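Local coordinates for NF-kappa-B inhibitor beta (Mus musculus, PDB 1OY3), which inhibits NF-kappa-B by binding it and holding it in the cytoplasm, using a stack of ankyrin repeats, at residues Arg242-Ala246 / His247-Glu251; Ser206-Glu209 / Leu210-Ala214. All coordinates share one frame; numbering follows the deposited sequence.

Contact 1. Residues Arg242-Ala246 / His247-Glu251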
loop_
_atom_site.group_PDB
_atom_site.type_symbol
_atom_site.label_atom_id
_atom_site.label_comp_id
_atom_site.label_asym_id
_atom_site.label_seq_id
_atom_site.Cartn_x
_atom_site.Cartn_y
_atom_site.Cartn_z
ATOM N N ARG C 242 -21.758 -5.730 17.025
ATOM C CA ARG C 242 -22.719 -6.817 17.187
ATOM C C ARG C 242 -22.135 -8.120 16.650
ATOM O O ARG C 242 -22.103 -9.131 17.355
ATOM C CB ARG C 242 -24.015 -6.491 16.442
ATOM C CG ARG C 242 -24.682 -5.187 16.874
ATOM C CD ARG C 242 -25.887 -4.862 15.989
ATOM N NE ARG C 242 -26.487 -3.570 16.314
ATOM C CZ ARG C 242 -27.405 -2.962 15.567
ATOM N NH1 ARG C 242 -27.838 -3.525 14.447
ATOM N NH2 ARG C 242 -27.889 -1.784 15.936
ATOM N N LEU C 243 -21.669 -8.085 15.402
ATOM C CA LEU C 243 -21.073 -9.256 14.753
ATOM C C LEU C 243 -19.985 -9.872 15.610
ATOM O O LEU C 243 -20.068 -11.043 15.988
ATOM C CB LEU C 243 -20.480 -8.871 13.394
ATOM C CG LEU C 243 -21.419 -8.793 12.188
ATOM C CD1 LEU C 243 -22.631 -7.946 12.519
ATOM C CD2 LEU C 243 -20.659 -8.217 10.995
ATOM N N LEU C 244 -18.957 -9.078 15.903
ATOM C CA LEU C 244 -17.837 -9.538 16.719
ATOM C C LEU C 244 -18.357 -10.163 18.005
ATOM O O LEU C 244 -17.893 -11.229 18.418
ATOM C CB LEU C 244 -16.894 -8.368 17.030
ATOM C CG LEU C 244 -16.038 -7.930 15.837
ATOM C CD1 LEU C 244 -15.570 -6.490 16.004
ATOM C CD2 LEU C 244 -14.856 -8.881 15.703
ATOM N N ARG C 245 -19.330 -9.501 18.628
ATOM C CA ARG C 245 -19.927 -10.006 19.857
ATOM C C ARG C 245 -20.490 -11.394 19.563
ATOM O O ARG C 245 -20.082 -12.388 20.165
ATOM C CB ARG C 245 -21.076 -9.100 20.309
ATOM C CG ARG C 245 -20.713 -7.658 20.635
ATOM C CD ARG C 245 -20.008 -7.524 21.971
ATOM N NE ARG C 245 -20.430 -6.317 22.681
ATOM C CZ ARG C 245 -20.360 -5.085 22.185
ATOM N NH1 ARG C 245 -19.878 -4.884 20.966
ATOM N NH2 ARG C 245 -20.775 -4.052 22.904
ATOM N N ALA C 246 -21.422 -11.443 18.614
ATOM C CA ALA C 246 -22.078 -12.684 18.215
ATOM C C ALA C 246 -21.117 -13.817 17.874
ATOM O O ALA C 246 -21.483 -14.988 17.963
ATOM C CB ALA C 246 -23.011 -12.419 17.038
ATOM N N HIS C 247 -19.892 -13.480 17.483
ATOM C CA HIS C 247 -18.916 -14.509 17.143
ATOM C C HIS C 247 -17.884 -14.802 18.223
ATOM O O HIS C 247 -16.791 -15.288 17.930
ATOM C CB HIS C 247 -18.212 -14.179 15.828
ATOM C CG HIS C 247 -18.966 -14.638 14.618
ATOM N ND1 HIS C 247 -19.990 -13.907 14.053
ATOM C CD2 HIS C 247 -18.887 -15.788 13.903
ATOM C CE1 HIS C 247 -20.510 -14.585 13.045
ATOM N NE2 HIS C 247 -19.859 -15.730 12.934
ATOM N N GLY C 248 -18.233 -14.507 19.470
ATOM C CA GLY C 248 -17.332 -14.791 20.575
ATOM C C GLY C 248 -16.111 -13.913 20.770
ATOM O O GLY C 248 -15.084 -14.377 21.264
ATOM N N ALA C 249 -16.206 -12.650 20.384
ATOM C CA ALA C 249 -15.089 -11.738 20.563
ATOM C C ALA C 249 -15.134 -11.215 22.003
ATOM O O ALA C 249 -16.114 -10.581 22.408
ATOM C CB ALA C 249 -15.199 -10.584 19.579
ATOM N N PRO C 250 -14.088 -11.495 22.803
ATOM C CA PRO C 250 -14.064 -11.021 24.192
ATOM C C PRO C 250 -14.225 -9.501 24.240
ATOM O O PRO C 250 -13.872 -8.805 23.288
ATOM C CB PRO C 250 -12.695 -11.477 24.685
ATOM C CG PRO C 250 -12.481 -12.748 23.925
ATOM C CD PRO C 250 -12.924 -12.355 22.529
ATOM N N GLU C 251 -14.765 -8.995 25.345
ATOM C CA GLU C 251 -14.981 -7.560 25.492
ATOM C C GLU C 251 -13.650 -6.837 25.763
ATOM O O GLU C 251 -12.783 -7.353 26.473
ATOM C CB GLU C 251 -15.980 -7.296 26.626
ATOM C CG GLU C 251 -16.772 -5.996 26.477
ATOM C CD GLU C 251 -17.895 -6.096 25.450
ATOM O OE1 GLU C 251 -18.452 -5.039 25.075
ATOM O OE2 GLU C 251 -18.233 -7.227 25.029
#
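Leu244 lays its CB against the methyl of Ala249, the two CB atoms 3.8 Å apart, where a Schellman motif ends helix 238-246 in the sixth ankyrin repeat. Gly248, with positive phi, is the C-prime residue. Gly248 N donates to Arg245 O at 2.9 Å. Ala249 N closes the wider loop on Leu244 O at 3.0 Å. The turn brings the Ala249 methyl back over the last helical turn, beside the buried Leu244, which also packs on Pro228 and Ala232 of the preceding helix.

His247 N bonds to Leu243 O and, weakly, to Leu244 O. The His247 ring turns its edge to the same Leu243 carbonyl, and ND1 adds a weak bond in the ring plane. Leu243 O thus takes one bond from the backbone of His247 and a weak second one from its ring.

From the last turn of the helix Arg245 bends at chi2 and chi3 (-76° and -142°) and meets the carboxylate of Glu251, which lies beyond the cap. The two flat groups are turned 70° from each other. Glu251 OE1 lies over one guanidinium face, 3.3 Å from Arg245 NH2, a salt bridge of charge alone with no N-H aimed at the oxygen.

Contact 2. Residues Ser206-Glu209 / Leu210-Ala214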
loop_
_atom_site.group_PDB
_atom_site.type_symbol
_atom_site.label_atom_id
_atom_site.label_comp_id
_atom_site.label_asym_id
_atom_site.label_seq_id
_atom_site.Cartn_x
_atom_site.Cartn_y
_atom_site.Cartn_z
ATOM N N SER C 206 -20.213 -6.903 6.159
ATOM C CA SER C 206 -20.339 -8.167 5.435
ATOM C C SER C 206 -18.976 -8.847 5.276
ATOM O O SER C 206 -18.871 -10.073 5.309
ATOM C CB SER C 206 -20.969 -7.934 4.062
ATOM O OG SER C 206 -20.016 -7.424 3.147
ATOM N N VAL C 207 -17.935 -8.039 5.104
ATOM C CA VAL C 207 -16.580 -8.553 4.969
ATOM C C VAL C 207 -16.145 -9.039 6.347
ATOM O O VAL C 207 -15.518 -10.092 6.483
ATOM C CB VAL C 207 -15.615 -7.447 4.451
ATOM C CG1 VAL C 207 -14.157 -7.897 4.582
ATOM C CG2 VAL C 207 -15.933 -7.136 3.000
ATOM N N LEU C 208 -16.489 -8.267 7.372
ATOM C CA LEU C 208 -16.145 -8.633 8.745
ATOM C C LEU C 208 -16.748 -10.002 9.047
ATOM O O LEU C 208 -16.094 -10.876 9.637
ATOM C CB LEU C 208 -16.703 -7.595 9.721
ATOM C CG LEU C 208 -16.542 -7.866 11.218
ATOM C CD1 LEU C 208 -15.059 -7.970 11.570
ATOM C CD2 LEU C 208 -17.209 -6.743 12.010
ATOM N N GLU C 209 -17.991 -10.193 8.620
ATOM C CA GLU C 209 -18.679 -11.461 8.847
ATOM C C GLU C 209 -18.039 -12.605 8.082
ATOM O O GLU C 209 -17.826 -13.682 8.646
ATOM C CB GLU C 209 -20.155 -11.360 8.468
ATOM C CG GLU C 209 -20.894 -12.687 8.600
ATOM C CD GLU C 209 -22.393 -12.514 8.686
ATOM O OE1 GLU C 209 -22.988 -11.953 7.741
ATOM O OE2 GLU C 209 -22.976 -12.939 9.711
ATOM N N LEU C 210 -17.739 -12.385 6.802
ATOM C CA LEU C 210 -17.098 -13.433 6.003
ATOM C C LEU C 210 -15.862 -13.903 6.751
ATOM O O LEU C 210 -15.672 -15.099 6.975
ATOM C CB LEU C 210 -16.688 -12.908 4.620
ATOM C CG LEU C 210 -17.798 -12.755 3.575
ATOM C CD1 LEU C 210 -17.222 -12.179 2.276
ATOM C CD2 LEU C 210 -18.454 -14.115 3.321
ATOM N N LEU C 211 -15.024 -12.951 7.146
ATOM C CA LEU C 211 -13.812 -13.279 7.882
ATOM C C LEU C 211 -14.158 -14.069 9.141
ATOM O O LEU C 211 -13.569 -15.122 9.411
ATOM C CB LEU C 211 -13.070 -11.993 8.267
ATOM C CG LEU C 211 -12.447 -11.243 7.086
ATOM C CD1 LEU C 211 -11.952 -9.876 7.520
ATOM C CD2 LEU C 211 -11.311 -12.088 6.523
ATOM N N LEU C 212 -15.120 -13.563 9.905
ATOM C CA LEU C 212 -15.515 -14.228 11.148
ATOM C C LEU C 212 -15.981 -15.669 10.948
ATOM O O LEU C 212 -15.463 -16.588 11.585
ATOM C CB LEU C 212 -16.596 -13.403 11.867
ATOM C CG LEU C 212 -16.016 -12.170 12.577
ATOM C CD1 LEU C 212 -17.142 -11.278 13.093
ATOM C CD2 LEU C 212 -15.087 -12.620 13.724
ATOM N N LYS C 213 -16.941 -15.875 10.053
ATOM C CA LYS C 213 -17.438 -17.221 9.807
ATOM C C LYS C 213 -16.305 -18.151 9.374
ATOM O O LYS C 213 -16.324 -19.341 9.699
ATOM C CB LYS C 213 -18.552 -17.199 8.752
ATOM C CG LYS C 213 -19.596 -16.118 9.005
ATOM C CD LYS C 213 -21.028 -16.603 8.841
ATOM C CE LYS C 213 -21.371 -16.976 7.410
ATOM N NZ LYS C 213 -22.825 -17.295 7.296
ATOM N N ALA C 214 -15.310 -17.621 8.663
ATOM C CA ALA C 214 -14.186 -18.457 8.224
ATOM C C ALA C 214 -13.178 -18.722 9.339
ATOM O O ALA C 214 -12.145 -19.368 9.117
ATOM C CB ALA C 214 -13.487 -17.836 7.027
#
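Leu208 and Leu212 lie side by side one turn apart and point the same way, on helix 205-213 of the fifth ankyrin repeat. Leu208 has CG opposite its backbone N (chi1 175°), whereas Leu212 has CG beside its own N (chi1 -76°). The Leu212 CD1 methyl therefore reaches back along the helix and meets Leu208 CG at 3.9 Å. This pair is buried between neighbouring helices: both leucines touch Leu196 of helix 195-201 and Leu243 of helix 238-246.

Val207 and Leu211 repeat the parallel pattern on the adjoining strip of the helix. Their contact is looser, with Val207 CG1 4.2 Å from Leu211 CD1. Leu211 also packs on Pro195 and Leu196, within its own repeat. Leu210 faces another neighbour, helix 171-180, where it touches Ala171 and Arg175.

Glu209 and Lys213 behave differently, crossing at an angle rather than running alongside. They meet through their aliphatic parts, Glu209 CG to Lys213 CG at 3.7 Å. Lys213 is bent at chi2 and chi3, and its NZ stays 5.0 Å from Glu209 OE2. The opposite charges may attract, but they form no close pair.

Four i to i+4 backbone bonds run along the helix beneath these side chains. Those from Leu210 and Leu212 run to Ser206 O and Leu208 O. Leu211 N to Val207 O is almost straight at 176°. The last, Lys213 N to Glu209 O, spans 2.8 Å.

How the contacts relate
From the N terminus, contact 2 comes first, within helix 205-213 of the fifth ankyrin repeat. Contact 1 follows in series, where helix 238-246 of the sixth repeat ends and the chain turns into a loop. Each is local, so neither encloses a long loop, and they do not nest or cross. The centres of contact 1 and contact 2 are about 12 Å apart, and the two touch directly. His247 CG packs on Leu212 CB at 3.8 Å. His247 NE2 lies 4.0 Å from Lys213 CG. The residue that follows the later helix thus rests on the end of the earlier one. Together they join the outermost two repeats at the C-terminal end of the stack.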